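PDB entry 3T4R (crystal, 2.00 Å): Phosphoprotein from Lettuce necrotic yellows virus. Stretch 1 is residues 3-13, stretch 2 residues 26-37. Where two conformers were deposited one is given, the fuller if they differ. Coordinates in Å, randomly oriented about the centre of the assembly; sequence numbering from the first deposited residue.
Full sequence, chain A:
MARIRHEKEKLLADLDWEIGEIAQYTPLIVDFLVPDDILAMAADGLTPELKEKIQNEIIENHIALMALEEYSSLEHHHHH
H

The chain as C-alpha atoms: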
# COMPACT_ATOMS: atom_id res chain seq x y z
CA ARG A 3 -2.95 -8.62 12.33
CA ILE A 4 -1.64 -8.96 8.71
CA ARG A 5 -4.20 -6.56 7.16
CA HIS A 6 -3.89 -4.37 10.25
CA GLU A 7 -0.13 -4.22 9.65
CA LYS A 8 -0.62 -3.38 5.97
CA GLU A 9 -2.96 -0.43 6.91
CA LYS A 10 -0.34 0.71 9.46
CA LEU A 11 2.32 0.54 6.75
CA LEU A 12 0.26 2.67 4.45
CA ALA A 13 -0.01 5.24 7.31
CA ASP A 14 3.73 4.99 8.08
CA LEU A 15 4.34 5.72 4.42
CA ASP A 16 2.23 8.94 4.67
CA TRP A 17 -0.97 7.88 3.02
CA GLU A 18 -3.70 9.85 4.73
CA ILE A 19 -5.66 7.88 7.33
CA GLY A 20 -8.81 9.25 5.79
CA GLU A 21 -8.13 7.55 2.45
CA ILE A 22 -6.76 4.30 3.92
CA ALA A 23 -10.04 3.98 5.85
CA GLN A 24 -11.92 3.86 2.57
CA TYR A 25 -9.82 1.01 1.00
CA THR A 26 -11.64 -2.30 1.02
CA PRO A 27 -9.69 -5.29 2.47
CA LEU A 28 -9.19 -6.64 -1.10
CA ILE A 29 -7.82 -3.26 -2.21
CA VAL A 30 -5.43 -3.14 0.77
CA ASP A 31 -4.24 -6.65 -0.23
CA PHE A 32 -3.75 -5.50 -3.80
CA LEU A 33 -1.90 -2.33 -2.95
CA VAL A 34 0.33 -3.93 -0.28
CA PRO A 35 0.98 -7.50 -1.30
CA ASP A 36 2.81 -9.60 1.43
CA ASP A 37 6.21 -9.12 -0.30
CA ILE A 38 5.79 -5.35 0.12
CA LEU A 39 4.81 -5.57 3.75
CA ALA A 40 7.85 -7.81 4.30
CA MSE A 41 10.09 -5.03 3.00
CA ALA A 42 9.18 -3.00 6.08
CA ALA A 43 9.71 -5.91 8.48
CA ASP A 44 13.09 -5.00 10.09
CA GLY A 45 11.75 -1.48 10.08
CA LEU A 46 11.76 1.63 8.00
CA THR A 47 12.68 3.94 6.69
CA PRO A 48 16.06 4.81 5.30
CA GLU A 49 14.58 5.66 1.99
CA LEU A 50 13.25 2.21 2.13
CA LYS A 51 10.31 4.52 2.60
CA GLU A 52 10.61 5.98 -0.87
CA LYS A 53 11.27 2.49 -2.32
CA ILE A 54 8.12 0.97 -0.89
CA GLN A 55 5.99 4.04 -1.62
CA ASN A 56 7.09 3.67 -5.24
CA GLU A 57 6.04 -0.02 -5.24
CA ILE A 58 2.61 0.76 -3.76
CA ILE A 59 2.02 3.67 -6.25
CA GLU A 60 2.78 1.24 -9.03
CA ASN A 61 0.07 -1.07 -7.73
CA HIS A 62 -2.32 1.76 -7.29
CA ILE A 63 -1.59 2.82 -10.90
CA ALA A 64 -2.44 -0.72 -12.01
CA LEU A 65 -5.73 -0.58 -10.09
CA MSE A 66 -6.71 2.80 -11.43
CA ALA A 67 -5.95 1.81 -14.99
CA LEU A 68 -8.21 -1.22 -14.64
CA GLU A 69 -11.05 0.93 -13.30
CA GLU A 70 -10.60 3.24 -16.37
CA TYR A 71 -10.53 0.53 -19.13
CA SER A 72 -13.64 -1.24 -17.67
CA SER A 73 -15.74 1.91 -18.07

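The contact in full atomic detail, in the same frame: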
# COMPACT_ATOMS: atom_id res chain seq x y z
N ARG A 3 -4.12 -9.50 12.22
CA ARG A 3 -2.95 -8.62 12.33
C ARG A 3 -2.38 -8.28 10.95
O ARG A 3 -2.01 -7.17 10.77
CB ARG A 3 -1.86 -9.22 13.26
N ILE A 4 -2.34 -9.21 9.98
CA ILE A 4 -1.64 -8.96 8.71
C ILE A 4 -2.20 -7.75 8.00
O ILE A 4 -1.45 -6.88 7.66
CB ILE A 4 -1.70 -10.12 7.73
CG1 ILE A 4 -1.31 -9.58 6.33
CG2 ILE A 4 -3.15 -10.81 7.79
CD1 ILE A 4 -0.75 -10.69 5.42
N ARG A 5 -3.52 -7.74 7.76
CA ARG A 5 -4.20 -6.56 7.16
C ARG A 5 -3.96 -5.27 8.00
O ARG A 5 -3.58 -4.23 7.49
CB ARG A 5 -5.68 -6.85 7.15
CG ARG A 5 -6.50 -5.90 6.36
CD ARG A 5 -6.12 -6.01 4.88
NE ARG A 5 -6.75 -7.04 4.03
CZ ARG A 5 -7.55 -8.00 4.43
NH1 ARG A 5 -7.88 -8.07 5.70
NH2 ARG A 5 -8.05 -8.89 3.58
N HIS A 6 -4.21 -5.39 9.30
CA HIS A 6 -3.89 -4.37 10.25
C HIS A 6 -2.48 -3.85 9.97
O HIS A 6 -2.28 -2.64 9.90
CB HIS A 6 -3.97 -5.00 11.64
CG HIS A 6 -3.67 -4.07 12.76
ND1 HIS A 6 -4.64 -3.35 13.41
CD2 HIS A 6 -2.50 -3.76 13.36
CE1 HIS A 6 -4.07 -2.62 14.36
NE2 HIS A 6 -2.77 -2.84 14.33
N GLU A 7 -1.49 -4.72 9.82
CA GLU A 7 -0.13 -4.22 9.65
C GLU A 7 0.11 -3.61 8.30
O GLU A 7 0.97 -2.73 8.17
CB GLU A 7 0.90 -5.30 9.86
CG GLU A 7 1.00 -5.91 11.25
CD GLU A 7 1.33 -4.93 12.34
OE1 GLU A 7 2.16 -4.04 12.13
OE2 GLU A 7 0.74 -5.03 13.41
N LYS A 8 -0.63 -4.06 7.29
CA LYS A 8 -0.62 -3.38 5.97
C LYS A 8 -1.21 -1.91 6.01
O LYS A 8 -0.62 -0.96 5.40
CB LYS A 8 -1.38 -4.23 4.92
CG LYS A 8 -0.64 -5.53 4.61
CD LYS A 8 -1.32 -6.32 3.54
CE LYS A 8 -0.54 -7.48 3.34
NZ LYS A 8 -1.03 -8.31 2.17
N GLU A 9 -2.32 -1.74 6.70
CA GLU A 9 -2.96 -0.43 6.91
C GLU A 9 -2.01 0.51 7.69
O GLU A 9 -1.89 1.67 7.38
CB GLU A 9 -4.31 -0.61 7.59
CG GLU A 9 -5.36 -1.24 6.67
CD GLU A 9 -6.69 -1.52 7.38
OE1 GLU A 9 -7.04 -0.81 8.36
OE2 GLU A 9 -7.39 -2.49 7.02
N LYS A 10 -1.30 -0.04 8.65
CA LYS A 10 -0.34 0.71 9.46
C LYS A 10 0.84 1.08 8.59
O LYS A 10 1.34 2.15 8.74
CB LYS A 10 0.15 -0.17 10.63
CG LYS A 10 1.08 0.51 11.56
CD LYS A 10 1.85 -0.37 12.56
CE LYS A 10 0.94 -1.04 13.55
NZ LYS A 10 1.69 -1.79 14.62
N LEU A 11 1.26 0.20 7.66
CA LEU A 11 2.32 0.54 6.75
C LEU A 11 1.94 1.67 5.86
O LEU A 11 2.71 2.58 5.66
CB LEU A 11 2.67 -0.64 5.86
CG LEU A 11 4.08 -0.87 5.33
CD1 LEU A 11 4.12 -1.53 4.00
CD2 LEU A 11 5.14 0.26 5.42
N LEU A 12 0.76 1.58 5.27
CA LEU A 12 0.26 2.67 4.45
C LEU A 12 0.26 4.01 5.23
O LEU A 12 0.62 5.04 4.68
CB LEU A 12 -1.15 2.36 3.98
CG LEU A 12 -1.30 1.23 2.98
CD1 LEU A 12 -2.75 0.90 2.66
CD2 LEU A 12 -0.55 1.64 1.66
N ALA A 13 -0.16 4.03 6.49
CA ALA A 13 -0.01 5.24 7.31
C ALA A 13 1.44 5.70 7.56
O ALA A 13 1.70 6.91 7.58
CB ALA A 13 -0.71 5.06 8.64
N THR A 26 -10.98 -1.07 0.58
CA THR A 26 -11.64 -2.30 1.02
C THR A 26 -10.51 -3.26 1.40
O THR A 26 -9.42 -3.03 0.99
CB THR A 26 -12.52 -2.87 -0.06
OG1 THR A 26 -11.77 -2.97 -1.27
CG2 THR A 26 -13.71 -1.96 -0.28
N PRO A 27 -10.77 -4.32 2.21
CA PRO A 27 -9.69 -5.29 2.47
C PRO A 27 -8.98 -5.85 1.22
O PRO A 27 -7.78 -5.99 1.20
CB PRO A 27 -10.41 -6.41 3.19
CG PRO A 27 -11.59 -5.74 3.82
CD PRO A 27 -12.03 -4.68 2.89
N LEU A 28 -9.72 -6.13 0.17
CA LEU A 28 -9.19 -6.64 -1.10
C LEU A 28 -8.31 -5.60 -1.79
O LEU A 28 -7.30 -5.93 -2.34
CB LEU A 28 -10.32 -7.02 -2.07
CG LEU A 28 -11.20 -8.21 -1.65
CD1 LEU A 28 -12.06 -8.66 -2.79
CD2 LEU A 28 -10.36 -9.35 -1.15
N ILE A 29 -8.68 -4.33 -1.69
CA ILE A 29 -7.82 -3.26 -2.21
C ILE A 29 -6.57 -3.12 -1.38
O ILE A 29 -5.48 -3.01 -1.95
CB ILE A 29 -8.61 -1.88 -2.30
CG1 ILE A 29 -9.84 -2.08 -3.16
CG2 ILE A 29 -7.71 -0.64 -2.68
CD1 ILE A 29 -10.06 -1.13 -4.31
N VAL A 30 -6.66 -3.10 -0.06
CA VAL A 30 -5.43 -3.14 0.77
C VAL A 30 -4.46 -4.28 0.33
O VAL A 30 -3.25 -4.07 0.10
CB VAL A 30 -5.75 -3.24 2.31
CG1 VAL A 30 -4.48 -3.42 3.10
CG2 VAL A 30 -6.48 -1.98 2.82
N ASP A 31 -5.00 -5.49 0.21
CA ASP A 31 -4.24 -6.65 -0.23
C ASP A 31 -3.62 -6.45 -1.58
O ASP A 31 -2.50 -6.84 -1.80
CB ASP A 31 -5.10 -7.93 -0.28
CG ASP A 31 -5.44 -8.48 1.10
OD1 ASP A 31 -4.77 -8.21 2.09
OD2 ASP A 31 -6.35 -9.29 1.16
N PHE A 32 -4.30 -5.77 -2.47
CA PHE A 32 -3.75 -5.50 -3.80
C PHE A 32 -2.65 -4.40 -3.79
O PHE A 32 -1.64 -4.47 -4.50
CB PHE A 32 -4.89 -5.07 -4.69
CG PHE A 32 -4.47 -4.71 -6.07
CD1 PHE A 32 -5.12 -5.24 -7.13
CD2 PHE A 32 -3.41 -3.83 -6.30
CE1 PHE A 32 -4.72 -4.88 -8.41
CE2 PHE A 32 -3.00 -3.50 -7.57
CZ PHE A 32 -3.64 -4.02 -8.60
N LEU A 33 -2.85 -3.38 -3.00
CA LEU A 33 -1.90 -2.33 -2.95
C LEU A 33 -0.62 -2.72 -2.22
O LEU A 33 0.47 -2.26 -2.59
CB LEU A 33 -2.56 -1.16 -2.22
CG LEU A 33 -3.71 -0.46 -2.92
CD1 LEU A 33 -4.19 0.64 -2.05
CD2 LEU A 33 -3.28 0.17 -4.20
N VAL A 34 -0.77 -3.48 -1.17
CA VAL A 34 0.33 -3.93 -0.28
C VAL A 34 0.32 -5.46 -0.26
O VAL A 34 -0.17 -6.10 0.63
CB VAL A 34 0.17 -3.39 1.13
CG1 VAL A 34 1.47 -3.63 1.89
CG2 VAL A 34 -0.06 -1.84 1.11
N PRO A 35 0.83 -6.07 -1.33
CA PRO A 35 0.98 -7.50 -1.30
C PRO A 35 1.94 -7.90 -0.14
O PRO A 35 2.65 -7.00 0.36
CB PRO A 35 1.61 -7.79 -2.69
CG PRO A 35 1.24 -6.53 -3.54
CD PRO A 35 1.28 -5.43 -2.60
N ASP A 36 2.00 -9.18 0.27
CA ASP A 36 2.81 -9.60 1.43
C ASP A 36 4.33 -9.35 1.25
O ASP A 36 5.05 -9.20 2.20
CB ASP A 36 2.63 -11.11 1.69
CG ASP A 36 1.15 -11.53 1.92
OD1 ASP A 36 0.38 -10.67 2.36
OD2 ASP A 36 0.75 -12.70 1.66
N ASP A 37 4.82 -9.39 0.02
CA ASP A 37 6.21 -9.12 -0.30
C ASP A 37 6.55 -7.67 -0.00
O ASP A 37 7.66 -7.35 0.33
CB ASP A 37 6.55 -9.48 -1.77
CG ASP A 37 5.73 -8.67 -2.84
OD1 ASP A 37 6.32 -7.93 -3.67
OD2 ASP A 37 4.49 -8.83 -2.90

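The two stretches meet as helices that cross obliquely: the axes of helix 4-13 and helix 27-33 approach to 10.0 Å at 65°, and the contact buries 582 Å² summed over both sides. CA atoms come nearest at R5 and P27 (7.3 Å) and at K8 and V34 (6.3 Å).

Along stretch 2, T26 occupies the N-cap position and makes no contact with stretch 1. P27 is the first residue to touch it. Its CB lies over one face of the R5 guanidinium, 3.4 Å from R5 NH2, and its carbonyl accepts a weak bond from R5 (NE to P27 O, 3.2 Å, 130° at the hydrogen). P27 O also accepts the helical bond from D31 N at 3.0 Å.

One turn on, V30 points toward stretch 1 and packs its methyls on the aliphatic parts of charged side chains: V30 CG1 is 3.5 Å from R5 CD and 3.7 Å from K8 CB. D31 starts out sideways, but its carboxylate reaches the R5 guanidinium near its plane. The salt bridge is best aligned from R5 NH2 to D31 OD2 (3.0 Å, 145°); R5 NE to D31 OD1 is equally short but weak at 122°. K8 NZ adds a long salt bridge to D31 OD1 at 3.7 Å.

V34, the first residue to leave helical phi/psi, contributes in two ways. Its side chain packs against leucines, with V34 CG2 3.6 Å from L12 CD2 and V34 CG1 4.0 Å from L11 CD1, while its carbonyl accepts from K8 (NZ to V34 O, 2.8 Å).

Beyond P35, the D36 carboxylate forms a salt bridge with the same amine, K8 NZ to D36 OD1 at 2.8 Å. With chi2 to chi4 all t, the extended K8 chain carries its buried charge to both oxygens.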